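Local coordinates for protein putative immunoglobulin A1 protease (Bacteroides ovatus, PDB 3N6Z) that is of unknown function but may be a protease acting on immunoglobulin A1, and folds largely as a parallel beta-helix, at residues Gly76-Met81 against Asp105-Lys110; Gln145-Ile150 against Gly175-Ser180; Asn203-Ala208 against Tyr356-Trp361; Gly232-Cys237 against Cys261-Lys266; Ser268-Asn273 against Cys299-Ser304. All coordinates share one frame; numbering follows the deposited sequence. Where two conformers were deposited one is given.

Contact 1. Residues Gly76-Met81 against Asp105-Lys110; sequences GADIDM and DSHVIK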
# COMPACT_ATOMS: atom_id res chain seq x y z
N GLY A 76 -17.37 -9.68 -6.53
CA GLY A 76 -18.64 -9.42 -7.24
C GLY A 76 -19.59 -8.51 -6.49
O GLY A 76 -20.70 -8.24 -6.98
N ALA A 77 -19.14 -8.01 -5.35
CA ALA A 77 -19.91 -7.11 -4.47
C ALA A 77 -18.92 -6.45 -3.52
O ALA A 77 -17.80 -6.94 -3.31
CB ALA A 77 -20.95 -7.91 -3.65
N ASP A 78 -19.35 -5.37 -2.87
CA ASP A 78 -18.62 -4.84 -1.72
C ASP A 78 -18.68 -5.90 -0.62
O ASP A 78 -19.65 -6.64 -0.51
CB ASP A 78 -19.24 -3.55 -1.17
CG ASP A 78 -19.13 -2.34 -2.12
OD1 ASP A 78 -18.33 -2.39 -3.09
OD2 ASP A 78 -19.85 -1.38 -1.86
N ILE A 79 -17.62 -5.95 0.18
CA ILE A 79 -17.47 -6.95 1.23
C ILE A 79 -17.27 -6.22 2.55
O ILE A 79 -16.33 -5.46 2.71
CB ILE A 79 -16.27 -7.89 0.99
CG1 ILE A 79 -16.35 -8.48 -0.42
CG2 ILE A 79 -16.23 -8.98 2.12
CD1 ILE A 79 -17.53 -9.42 -0.70
N ASP A 80 -18.15 -6.45 3.50
CA ASP A 80 -18.00 -5.84 4.83
C ASP A 80 -17.54 -6.93 5.78
O ASP A 80 -18.28 -7.89 6.05
CB ASP A 80 -19.31 -5.19 5.29
CG ASP A 80 -19.14 -4.38 6.56
OD1 ASP A 80 -18.23 -4.69 7.36
OD2 ASP A 80 -19.96 -3.47 6.78
N MSE A 81 -16.30 -6.77 6.27
CA MSE A 81 -15.64 -7.73 7.15
C MSE A 81 -15.86 -7.46 8.64
O MSE A 81 -15.16 -8.04 9.49
CB MSE A 81 -14.16 -7.81 6.80
CG MSE A 81 -13.92 -8.40 5.40
SE MSE A 81 -12.04 -8.59 4.95
CE MSE A 81 -11.69 -10.11 6.13
N ASP A 105 -12.75 -5.37 -8.97
CA ASP A 105 -13.79 -4.92 -9.91
C ASP A 105 -14.51 -3.67 -9.39
O ASP A 105 -15.73 -3.55 -9.54
CB ASP A 105 -14.78 -6.05 -10.25
CG ASP A 105 -15.65 -5.71 -11.46
OD1 ASP A 105 -15.19 -4.97 -12.36
OD2 ASP A 105 -16.78 -6.23 -11.50
N SER A 106 -13.74 -2.75 -8.82
CA SER A 106 -14.23 -1.45 -8.36
C SER A 106 -15.20 -1.54 -7.18
O SER A 106 -16.08 -0.69 -7.02
CB SER A 106 -14.82 -0.63 -9.52
OG SER A 106 -13.86 -0.52 -10.56
N HIS A 107 -15.00 -2.54 -6.35
CA HIS A 107 -15.70 -2.70 -5.10
C HIS A 107 -14.79 -2.38 -3.92
O HIS A 107 -13.56 -2.27 -4.05
CB HIS A 107 -16.26 -4.13 -4.95
CG HIS A 107 -17.20 -4.51 -6.02
ND1 HIS A 107 -18.51 -4.08 -6.06
CD2 HIS A 107 -17.03 -5.30 -7.10
CE1 HIS A 107 -19.09 -4.59 -7.14
NE2 HIS A 107 -18.23 -5.34 -7.78
N VAL A 108 -15.41 -2.25 -2.75
CA VAL A 108 -14.68 -1.98 -1.52
C VAL A 108 -14.81 -3.14 -0.53
O VAL A 108 -15.82 -3.85 -0.49
CB VAL A 108 -15.07 -0.64 -0.86
CG1 VAL A 108 -14.74 0.54 -1.82
CG2 VAL A 108 -16.51 -0.65 -0.40
N ILE A 109 -13.76 -3.30 0.26
CA ILE A 109 -13.69 -4.18 1.41
C ILE A 109 -13.70 -3.27 2.64
O ILE A 109 -12.77 -2.45 2.84
CB ILE A 109 -12.44 -5.05 1.40
CG1 ILE A 109 -12.40 -5.94 0.16
CG2 ILE A 109 -12.36 -5.93 2.68
CD1 ILE A 109 -11.09 -6.68 -0.07
N LYS A 110 -14.73 -3.37 3.45
CA LYS A 110 -14.93 -2.49 4.61
C LYS A 110 -14.59 -3.19 5.91
O LYS A 110 -14.85 -4.39 6.08
CB LYS A 110 -16.40 -2.00 4.68
CG LYS A 110 -16.91 -1.29 3.49
CD LYS A 110 -18.23 -0.55 3.79
CE LYS A 110 -18.06 0.57 4.80
NZ LYS A 110 -19.17 1.59 4.69
O HOH W 1 -19.21 -1.03 -5.26
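I79 and I109 are paired in parallel on neighbouring coils of a beta-helix. Strand 79-80 is the outermost strand of its sheet here, and strand 107-110 lies next to it. I79 N gives a hydrogen bond to V108 O at 2.8 Å. I79 O takes one from K110 N at 2.7 Å, and M81 N gives one to K110 O.

D78 carries the ladder on with its side chain. Its CG lies beside its own backbone N (chi1 -67°), which sets the carboxylate carbon close to V108 N. D78 OD1 accepts a bond of 2.9 Å from V108 N. The bond is nearly straight at 166°, and the donor stands above the carboxylate plane. A water also donates to OD1 and sits close to H107 ND1. V108 N and the water hold this oxygen, and H107 ND1 adds a weak third bond to OD1 at 3.4 Å. OD1 meets the H107 ring at its edge, while A77 N lies over the centre of one ring face. The carboxylate and ring planes are 78° apart. V108 CG2 runs alongside D78, 3.6 Å from its CG.

M81 is a selenomethionine. Its SE touches I109 CG2 at 3.5 Å, and I58 of helix 55-58 packs on M81, I79 and I109. On the face of D80 and K110 the charged ends do not meet. K110 NZ forms a salt bridge with E363, and D80 OD1 bonds to A82 N. A parallel ladder with in-register residues on successive coils is typical of a beta-helix.

Contact 2. Residues Gln145-Ile150 against Gly175-Ser180; sequences QGIGII and GEVIGS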
# COMPACT_ATOMS: atom_id res chain seq x y z
N GLN A 145 6.76 -6.19 12.98
CA GLN A 145 7.02 -6.24 11.54
C GLN A 145 6.54 -5.00 10.84
O GLN A 145 5.66 -4.27 11.32
CB GLN A 145 6.39 -7.47 10.90
CG GLN A 145 6.93 -8.78 11.44
CD GLN A 145 6.26 -9.96 10.81
OE1 GLN A 145 5.04 -10.12 10.94
NE2 GLN A 145 7.02 -10.78 10.10
N GLY A 146 7.12 -4.78 9.67
CA GLY A 146 6.73 -3.69 8.79
C GLY A 146 5.57 -4.09 7.91
O GLY A 146 5.61 -5.14 7.24
N ILE A 147 4.54 -3.25 7.91
CA ILE A 147 3.27 -3.62 7.28
C ILE A 147 2.58 -2.43 6.61
O ILE A 147 2.94 -1.29 6.80
CB ILE A 147 2.31 -4.30 8.26
CG1 ILE A 147 1.87 -3.33 9.38
CG2 ILE A 147 2.86 -5.62 8.80
CD1 ILE A 147 0.75 -3.86 10.26
N GLY A 148 1.61 -2.77 5.77
CA GLY A 148 0.63 -1.88 5.20
C GLY A 148 -0.72 -2.56 5.15
O GLY A 148 -0.83 -3.74 5.44
N ILE A 149 -1.78 -1.81 4.81
CA ILE A 149 -3.13 -2.40 4.82
C ILE A 149 -3.26 -3.50 3.79
O ILE A 149 -3.75 -4.57 4.09
CB ILE A 149 -4.23 -1.31 4.63
CG1 ILE A 149 -4.41 -0.56 5.95
CG2 ILE A 149 -5.58 -1.92 4.17
CD1 ILE A 149 -5.06 0.83 5.83
N ILE A 150 -2.84 -3.24 2.55
CA ILE A 150 -3.03 -4.23 1.50
C ILE A 150 -2.01 -5.37 1.62
O ILE A 150 -2.38 -6.55 1.49
CB ILE A 150 -3.01 -3.59 0.09
CG1 ILE A 150 -4.10 -2.48 0.02
CG2 ILE A 150 -3.23 -4.66 -1.00
CD1 ILE A 150 -4.43 -1.91 -1.37
N GLY A 175 -8.30 4.21 6.99
CA GLY A 175 -8.24 3.57 8.30
C GLY A 175 -6.92 3.83 9.01
O GLY A 175 -6.50 4.98 9.11
N GLU A 176 -6.28 2.77 9.49
CA GLU A 176 -5.07 2.89 10.28
C GLU A 176 -4.12 1.73 10.09
O GLU A 176 -4.54 0.57 9.95
CB GLU A 176 -5.38 3.04 11.77
CG GLU A 176 -6.04 1.83 12.39
CD GLU A 176 -6.25 1.92 13.90
OE1 GLU A 176 -5.70 2.83 14.55
OE2 GLU A 176 -6.94 1.05 14.45
N VAL A 177 -2.83 2.07 10.10
CA VAL A 177 -1.72 1.15 10.04
C VAL A 177 -0.78 1.51 11.18
O VAL A 177 -0.32 2.67 11.27
CB VAL A 177 -0.88 1.37 8.72
CG1 VAL A 177 0.37 0.49 8.73
CG2 VAL A 177 -1.72 1.20 7.53
N ILE A 178 -0.41 0.50 11.99
CA ILE A 178 0.62 0.61 13.00
C ILE A 178 1.63 -0.51 12.73
O ILE A 178 1.29 -1.69 12.80
CB ILE A 178 0.07 0.53 14.44
CG1 ILE A 178 -0.96 1.61 14.66
CG2 ILE A 178 1.25 0.61 15.46
CD1 ILE A 178 -1.71 1.48 15.97
N GLY A 179 2.85 -0.16 12.37
CA GLY A 179 3.91 -1.12 12.12
C GLY A 179 5.11 -0.92 13.01
O GLY A 179 5.15 0.01 13.81
N SER A 180 6.07 -1.81 12.85
CA SER A 180 7.33 -1.73 13.58
C SER A 180 8.46 -2.07 12.63
O SER A 180 8.72 -3.24 12.36
CB SER A 180 7.34 -2.66 14.79
OG SER A 180 8.50 -2.41 15.58
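S180 N gives its hydrogen to Q145 O at 2.9 Å, the one hydrogen bond between these segments. The donor stands above the carbonyl plane of Q145, and the C=O...donor angle is 127°. The two segments belong to different sheets of the beta-helix. Strand 147-148 pairs with strand 183-184, while strand 176-179 lies between strands 138-141 and 209-212. They run in nearly opposite directions, 162° apart. They meet mainly through apolar side chains and form no regular ladder.

V177 points toward 145-150 and works with both methyl groups. Its CG2 touches I149 CG1 at 3.6 Å, and the two side chains cross at a slant. Its CG1 faces I147 O at 3.7 Å and lies 4.2 Å from I147 CG1. I147 has CG1 between its backbone N and carbonyl carbon (chi1 65°). CD1 continues from there to lie 3.4 Å from I178 O. G179 CA lies 3.7 Å from Q145 O; a side chain at this position would crowd Q145 O and I147 N. V140 of strand 138-141 packs on both I147 and I149, and A208 on I149, so these isoleucines are buried within the coils.

The polar groups at the Q145 end have partners nearby. Q145 OE1 accepts from Y119 N, Q145 N bonds to S142 OG, and S180 OG makes a weak bond to A143 O. At the opposite end E176 points away from 145-150, and its OE2 bonds to S139 OG. Beside the single cross-segment bond, S180 CB rests 4.0 Å from Q145 N.

Contact 3. Residues Asn203-Ala208 against Tyr356-Trp361; sequences NCYSNA and YPIFQW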
# COMPACT_ATOMS: atom_id res chain seq x y z
N ASN A 203 -1.52 4.59 -9.53
CA ASN A 203 -2.90 5.04 -9.48
C ASN A 203 -3.60 4.58 -8.19
O ASN A 203 -4.67 3.97 -8.22
CB ASN A 203 -3.68 4.62 -10.75
CG ASN A 203 -3.49 5.60 -11.90
OD1 ASN A 203 -3.55 6.84 -11.72
ND2 ASN A 203 -3.22 5.06 -13.08
N CYS A 204 -2.97 4.92 -7.08
CA CYS A 204 -3.49 4.61 -5.75
C CYS A 204 -3.49 5.82 -4.85
O CYS A 204 -2.72 6.75 -5.02
CB CYS A 204 -2.66 3.52 -5.04
SG CYS A 204 -2.71 1.90 -5.86
N TYR A 205 -4.38 5.83 -3.87
CA TYR A 205 -4.32 6.81 -2.80
C TYR A 205 -4.59 6.16 -1.44
O TYR A 205 -5.11 5.04 -1.34
CB TYR A 205 -5.29 7.99 -3.04
CG TYR A 205 -6.76 7.69 -2.89
CD1 TYR A 205 -7.50 7.24 -3.97
CD2 TYR A 205 -7.42 7.88 -1.68
CE1 TYR A 205 -8.87 6.98 -3.85
CE2 TYR A 205 -8.80 7.65 -1.55
CZ TYR A 205 -9.52 7.19 -2.64
OH TYR A 205 -10.89 6.92 -2.54
N SER A 206 -4.23 6.88 -0.39
CA SER A 206 -4.57 6.49 0.95
C SER A 206 -4.89 7.68 1.81
O SER A 206 -4.26 8.74 1.67
CB SER A 206 -3.43 5.71 1.59
OG SER A 206 -3.75 5.21 2.87
N ASN A 207 -5.87 7.49 2.70
CA ASN A 207 -6.18 8.38 3.81
C ASN A 207 -5.97 7.70 5.18
O ASN A 207 -6.45 8.17 6.23
CB ASN A 207 -7.61 8.89 3.66
CG ASN A 207 -7.97 9.88 4.72
OD1 ASN A 207 -7.09 10.56 5.25
ND2 ASN A 207 -9.25 9.96 5.05
N ALA A 208 -5.24 6.59 5.21
CA ALA A 208 -4.99 5.91 6.48
C ALA A 208 -4.00 6.68 7.34
O ALA A 208 -3.08 7.24 6.80
CB ALA A 208 -4.47 4.51 6.20
N TYR A 356 -10.42 16.67 -1.64
CA TYR A 356 -9.50 15.55 -1.82
C TYR A 356 -9.97 14.67 -2.98
O TYR A 356 -11.09 14.16 -2.94
CB TYR A 356 -9.39 14.71 -0.55
CG TYR A 356 -8.74 15.39 0.62
CD1 TYR A 356 -7.39 15.69 0.63
CD2 TYR A 356 -9.51 15.73 1.75
CE1 TYR A 356 -6.78 16.32 1.70
CE2 TYR A 356 -8.90 16.34 2.86
CZ TYR A 356 -7.54 16.65 2.80
OH TYR A 356 -6.94 17.23 3.89
N PRO A 357 -9.13 14.46 -4.00
CA PRO A 357 -9.52 13.58 -5.09
C PRO A 357 -9.70 12.13 -4.63
O PRO A 357 -8.99 11.66 -3.74
CB PRO A 357 -8.37 13.71 -6.09
CG PRO A 357 -7.79 15.03 -5.81
CD PRO A 357 -7.89 15.18 -4.33
N ILE A 358 -10.63 11.46 -5.27
CA ILE A 358 -10.95 10.06 -5.02
C ILE A 358 -11.18 9.38 -6.37
O ILE A 358 -10.99 10.00 -7.40
CB ILE A 358 -12.13 9.91 -4.00
CG1 ILE A 358 -13.40 10.56 -4.57
CG2 ILE A 358 -11.76 10.50 -2.64
CD1 ILE A 358 -14.63 10.34 -3.73
N PHE A 359 -11.57 8.11 -6.37
CA PHE A 359 -11.91 7.47 -7.62
C PHE A 359 -13.37 7.69 -7.91
O PHE A 359 -14.18 7.88 -7.00
CB PHE A 359 -11.63 5.95 -7.60
CG PHE A 359 -10.19 5.56 -7.32
CD1 PHE A 359 -9.11 6.34 -7.67
CD2 PHE A 359 -9.96 4.33 -6.74
CE1 PHE A 359 -7.82 5.91 -7.44
CE2 PHE A 359 -8.67 3.86 -6.53
CZ PHE A 359 -7.61 4.68 -6.86
N GLN A 360 -13.72 7.53 -9.18
CA GLN A 360 -15.11 7.66 -9.59
C GLN A 360 -15.99 6.62 -8.90
O GLN A 360 -17.17 6.87 -8.66
CB GLN A 360 -15.20 7.60 -11.10
CG GLN A 360 -14.66 8.93 -11.66
CD GLN A 360 -14.55 8.98 -13.13
OE1 GLN A 360 -15.37 8.41 -13.83
NE2 GLN A 360 -13.51 9.67 -13.63
N TRP A 361 -15.41 5.47 -8.53
CA TRP A 361 -16.10 4.38 -7.85
C TRP A 361 -15.85 4.29 -6.34
O TRP A 361 -16.35 3.39 -5.69
CB TRP A 361 -15.74 3.07 -8.51
CG TRP A 361 -14.31 2.76 -8.68
CD1 TRP A 361 -13.57 2.98 -9.79
CD2 TRP A 361 -13.42 2.10 -7.74
NE1 TRP A 361 -12.27 2.54 -9.61
CE2 TRP A 361 -12.17 1.96 -8.37
CE3 TRP A 361 -13.58 1.58 -6.45
CZ2 TRP A 361 -11.06 1.35 -7.75
CZ3 TRP A 361 -12.50 0.98 -5.83
CH2 TRP A 361 -11.25 0.87 -6.50
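Y205 CG sits between its backbone N and carbonyl carbon (chi1 71°), while F359 CG lies anti to its carbonyl carbon (chi1 -59°). From these starting points the two side chains run antiparallel to one another until their rings meet. The pair is T-shaped, with the edge of Y205 turned to the face of F359. The planes are 81° apart and the centroids 5.0 Å apart. Y205 CE1 lies over the centre of the F359 ring. Y205 CD1 comes 3.7 Å from F359 CE1.

Backbone from 203-208 also reaches the F359 ring. N203 O is 3.3 Å from F359 CZ, and C204 CA is near the ring plane at its edge. I358 flanks Y205 and points the same way. Its CB is 3.6 Å from Y205 OH, and its CG2 is 4.0 Å from Y205 CZ.

No hydrogen bond joins the two segments directly. N203 OD1 accepts from W349 NE1, and F359 also meets the W349 ring edge-to-face. Y205 stacks on Y172 of the neighbouring strand 172-174. The contact thus lays the C-terminal stretch, with its small antiparallel pair 349-350 and 358-359, against one face of the beta-helix.

The chemistry is aromatic and apolar at the interface, with polar links just beside it. The T-shaped pair probably sets a weakly positive C-H edge of Y205 against the pi cloud of F359. S362 OG, just past the second segment, bonds to both Y205 OH and F359 N, so it links the tyrosine to the C-terminal backbone.

Contact 4. Residues Gly232-Cys237 against Cys261-Lys266; sequences GFIENC and CDIAIK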
# COMPACT_ATOMS: atom_id res chain seq x y z
N GLY A 232 11.87 -0.70 -9.74
CA GLY A 232 10.54 -0.55 -9.14
C GLY A 232 10.19 0.89 -8.95
O GLY A 232 11.07 1.77 -8.88
N PHE A 233 8.90 1.15 -8.84
CA PHE A 233 8.44 2.54 -8.85
C PHE A 233 7.09 2.74 -8.18
O PHE A 233 6.34 1.78 -7.99
CB PHE A 233 8.44 3.12 -10.30
CG PHE A 233 7.46 2.45 -11.23
CD1 PHE A 233 6.15 2.92 -11.34
CD2 PHE A 233 7.84 1.38 -12.04
CE1 PHE A 233 5.24 2.32 -12.22
CE2 PHE A 233 6.92 0.76 -12.89
CZ PHE A 233 5.66 1.25 -13.01
N ILE A 234 6.82 4.00 -7.90
CA ILE A 234 5.52 4.49 -7.46
C ILE A 234 5.14 5.60 -8.45
O ILE A 234 5.93 6.53 -8.67
CB ILE A 234 5.54 5.02 -6.02
CG1 ILE A 234 5.86 3.87 -5.04
CG2 ILE A 234 4.23 5.75 -5.66
CD1 ILE A 234 6.18 4.30 -3.59
N GLU A 235 3.93 5.53 -9.01
CA GLU A 235 3.46 6.45 -10.04
C GLU A 235 1.99 6.80 -9.80
O GLU A 235 1.21 5.92 -9.50
CB GLU A 235 3.64 5.72 -11.39
CG GLU A 235 3.25 6.37 -12.61
CD GLU A 235 3.97 5.68 -13.77
OE1 GLU A 235 3.51 4.62 -14.20
OE2 GLU A 235 5.05 6.16 -14.17
N ASN A 236 1.61 8.06 -9.99
CA ASN A 236 0.23 8.48 -9.90
C ASN A 236 -0.40 8.10 -8.56
O ASN A 236 -1.49 7.55 -8.49
CB ASN A 236 -0.59 7.98 -11.08
CG ASN A 236 0.08 8.24 -12.45
OD1 ASN A 236 0.01 7.40 -13.32
ND2 ASN A 236 0.71 9.37 -12.63
N CYS A 237 0.32 8.38 -7.49
CA CYS A 237 -0.20 8.12 -6.14
C CYS A 237 -0.20 9.37 -5.29
O CYS A 237 0.65 10.24 -5.45
CB CYS A 237 0.61 7.06 -5.40
SG CYS A 237 0.52 5.41 -6.14
N CYS A 261 20.01 0.56 -3.03
CA CYS A 261 18.75 0.28 -3.72
C CYS A 261 18.28 1.54 -4.42
O CYS A 261 18.94 2.58 -4.38
CB CYS A 261 17.72 -0.25 -2.72
SG CYS A 261 18.25 -1.79 -1.94
N ASP A 262 17.14 1.48 -5.09
CA ASP A 262 16.65 2.66 -5.78
C ASP A 262 15.13 2.60 -5.90
O ASP A 262 14.47 1.62 -5.51
CB ASP A 262 17.36 2.87 -7.14
CG ASP A 262 16.95 1.92 -8.24
OD1 ASP A 262 15.96 1.17 -8.10
OD2 ASP A 262 17.66 1.93 -9.28
N ILE A 263 14.57 3.69 -6.43
CA ILE A 263 13.17 3.79 -6.80
C ILE A 263 13.04 4.92 -7.80
O ILE A 263 13.85 5.84 -7.81
CB ILE A 263 12.25 4.13 -5.54
CG1 ILE A 263 10.79 3.72 -5.80
CG2 ILE A 263 12.39 5.58 -5.05
CD1 ILE A 263 9.88 3.77 -4.56
N ALA A 264 11.96 4.88 -8.57
CA ALA A 264 11.45 6.07 -9.28
C ALA A 264 10.10 6.40 -8.64
O ALA A 264 9.28 5.52 -8.42
CB ALA A 264 11.31 5.82 -10.81
N ILE A 265 9.90 7.68 -8.36
CA ILE A 265 8.59 8.19 -7.94
C ILE A 265 8.26 9.31 -8.93
O ILE A 265 8.99 10.31 -9.05
CB ILE A 265 8.52 8.70 -6.48
CG1 ILE A 265 9.00 7.63 -5.50
CG2 ILE A 265 7.07 9.14 -6.15
CD1 ILE A 265 8.97 8.05 -4.06
N LYS A 266 7.13 9.13 -9.62
CA LYS A 266 6.72 10.02 -10.70
C LYS A 266 5.26 10.37 -10.54
O LYS A 266 4.45 9.52 -10.20
CB LYS A 266 6.91 9.35 -12.07
CG LYS A 266 8.37 8.89 -12.33
CD LYS A 266 8.54 8.24 -13.74
CE LYS A 266 9.87 7.48 -13.87
NZ LYS A 266 9.97 6.57 -15.08
O HOH W 2 13.78 2.10 -9.58
O HOH W 3 7.23 4.61 -14.49
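Strands 233-235 and 263-266 run parallel, with axes 4.7 Å apart and only 4° between their directions. Four hydrogen bonds form the ladder: A264 N to G232 O, I234 N to A264 O, K266 N to I234 O and N236 N to K266 O. The I234 N to A264 O bond is 2.9 Å long.

On the buried face I263 CD1 meets I234 CD1 at 3.9 Å. I263 CG1, anti to its backbone N (chi1 -158°), lies 4.0 Å from F233 CA. An alanine in place of I263 would probably leave a gap beside I234 CD1, where the lost CD1 had packed. L190, L254 and I257 are further neighbours of I263. On the other face F233 CB touches A264 CB at 4.0 Å. Further along, the charged ends of E235 and K266 are not in contact. In the conformers described, a water donates to E235 OE2 and accepts weakly from K266 NZ, a tentative bridge over the F233 ring. E235 OE1 has its own salt bridge with K202. A second water links G232 O to D262 OD1.

Strand 200-202 flanks 233-235, with F233 stacked on Y200. Strand 294-296 flanks 263-266, so the pair has a parallel neighbour on each outer edge within the beta-helix.

Contact 5. Residues Ser268-Asn273 against Cys299-Ser304; sequences SAAWSN and CYACES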
# COMPACT_ATOMS: atom_id res chain seq x y z
N SER A 268 3.29 12.13 -8.46
CA SER A 268 2.79 11.79 -7.14
C SER A 268 2.73 13.00 -6.25
O SER A 268 3.36 14.04 -6.52
CB SER A 268 3.62 10.65 -6.54
OG SER A 268 3.45 9.43 -7.33
N ALA A 269 1.94 12.91 -5.18
CA ALA A 269 1.75 14.06 -4.31
C ALA A 269 1.57 13.68 -2.83
O ALA A 269 0.88 12.70 -2.49
CB ALA A 269 0.51 14.87 -4.76
N ALA A 270 2.17 14.49 -1.96
CA ALA A 270 2.03 14.35 -0.52
C ALA A 270 1.00 15.36 -0.02
O ALA A 270 1.14 16.56 -0.27
CB ALA A 270 3.39 14.56 0.19
N TRP A 271 0.02 14.87 0.71
CA TRP A 271 -1.01 15.71 1.30
C TRP A 271 -1.28 15.32 2.74
O TRP A 271 -2.35 15.60 3.30
CB TRP A 271 -2.26 15.68 0.41
CG TRP A 271 -3.15 16.86 0.43
CD1 TRP A 271 -3.34 17.76 1.43
CD2 TRP A 271 -4.05 17.23 -0.62
NE1 TRP A 271 -4.26 18.71 1.04
CE2 TRP A 271 -4.72 18.39 -0.20
CE3 TRP A 271 -4.33 16.69 -1.87
CZ2 TRP A 271 -5.70 19.03 -1.01
CZ3 TRP A 271 -5.28 17.31 -2.67
CH2 TRP A 271 -5.96 18.46 -2.23
N SER A 272 -0.27 14.74 3.40
CA SER A 272 -0.33 14.29 4.79
C SER A 272 0.49 15.20 5.70
O SER A 272 1.57 15.64 5.33
CB SER A 272 0.24 12.87 4.90
OG SER A 272 -0.51 11.96 4.14
N ASN A 273 0.02 15.39 6.94
CA ASN A 273 0.88 15.91 7.99
C ASN A 273 1.87 14.83 8.43
O ASN A 273 1.49 13.65 8.54
CB ASN A 273 0.03 16.36 9.18
CG ASN A 273 -0.89 17.51 8.84
OD1 ASN A 273 -0.52 18.40 8.06
ND2 ASN A 273 -2.09 17.52 9.42
N CYS A 299 6.75 15.54 -8.66
CA CYS A 299 6.38 15.21 -7.29
C CYS A 299 6.03 16.49 -6.55
O CYS A 299 6.84 17.45 -6.52
CB CYS A 299 7.52 14.50 -6.57
SG CYS A 299 7.82 12.80 -7.19
N TYR A 300 4.83 16.52 -5.96
CA TYR A 300 4.24 17.69 -5.33
C TYR A 300 3.89 17.45 -3.90
O TYR A 300 3.75 16.29 -3.45
CB TYR A 300 2.98 18.17 -6.13
CG TYR A 300 3.33 18.31 -7.60
CD1 TYR A 300 4.15 19.35 -8.03
CD2 TYR A 300 2.92 17.36 -8.52
CE1 TYR A 300 4.57 19.42 -9.35
CE2 TYR A 300 3.34 17.41 -9.86
CZ TYR A 300 4.16 18.47 -10.27
OH TYR A 300 4.60 18.52 -11.56
N ALA A 301 3.68 18.53 -3.16
CA ALA A 301 3.20 18.46 -1.79
C ALA A 301 2.26 19.61 -1.55
O ALA A 301 2.50 20.74 -2.00
CB ALA A 301 4.35 18.49 -0.76
N CYS A 302 1.16 19.38 -0.83
CA CYS A 302 0.29 20.51 -0.51
C CYS A 302 1.03 21.49 0.40
O CYS A 302 1.70 21.12 1.36
CB CYS A 302 -1.02 20.09 0.14
SG CYS A 302 -2.26 21.45 0.08
N GLU A 303 0.87 22.77 0.07
CA GLU A 303 1.55 23.87 0.77
C GLU A 303 1.15 23.94 2.25
O GLU A 303 1.90 24.50 3.05
CB GLU A 303 1.23 25.20 0.07
CG GLU A 303 -0.21 25.62 0.20
CD GLU A 303 -0.61 26.79 -0.69
OE1 GLU A 303 0.28 27.40 -1.31
OE2 GLU A 303 -1.85 27.09 -0.70
N SER A 304 0.01 23.36 2.60
CA SER A 304 -0.50 23.47 3.97
C SER A 304 -0.19 22.29 4.88
O SER A 304 -0.59 22.32 6.04
CB SER A 304 -2.00 23.70 3.93
OG SER A 304 -2.66 22.56 3.40
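C302 CB sits over the face of the W271 indole, a CH-pi contact beside a parallel strand pair. CB is 3.7 Å from the centroid of the five-membered ring, 19° off its normal. C302 has two conformers. In the conformer described, SG lies 3.5 Å from W271 NE1 and oblique to the ring, a sulfur-aromatic contact that is doubtful for the other conformer.

The ladder has three hydrogen bonds, and the strand axes are 26° apart. Y300 N bonds to S268 O, A270 N to Y300 O at 2.8 Å, and C302 N to A270 O at 2.9 Å. A270 CB meets A301 CB at 4.2 Å on one face; on the other A269 CB lies 4.3 Å from Y300 CB.

The W271 ring also meets Y356 and P357 of the C-terminal stretch, and L337 packs on W271, Y300 and C302. An alanine in place of W271 removes the indole and would probably leave C302 CB without its CH-pi partner and a gap beside L337 and Y356. In the beta-helix, strand 237-239 flanks 268-270 and strand 330-332 flanks 299-302. Helix 334-344, which carries L337, covers the side of W271, Y300 and C302.

In the fold
Contacts 1, 2, 4 and 5 come in series along the chain, while contact 3 closes a long loop that contains contacts 4 and 5. Contacts 1, 3 and 5 reach one nine-stranded parallel sheet, contacts 1 and 5 with centres 29 Å apart. The paired strands of contact 4 lie on an adjoining face of the beta-helix, and its C237 starts a strand of the nine-stranded sheet. Strand 263-266 leads directly into strand 268-270 of contact 5. Contact 2 joins two further sheets and touches contact 3 through A208. The C-terminal segment 356-361 touches contact 1 through W361 and contact 5 through Y356 and P357. It is likely to link coils far apart in the sequence.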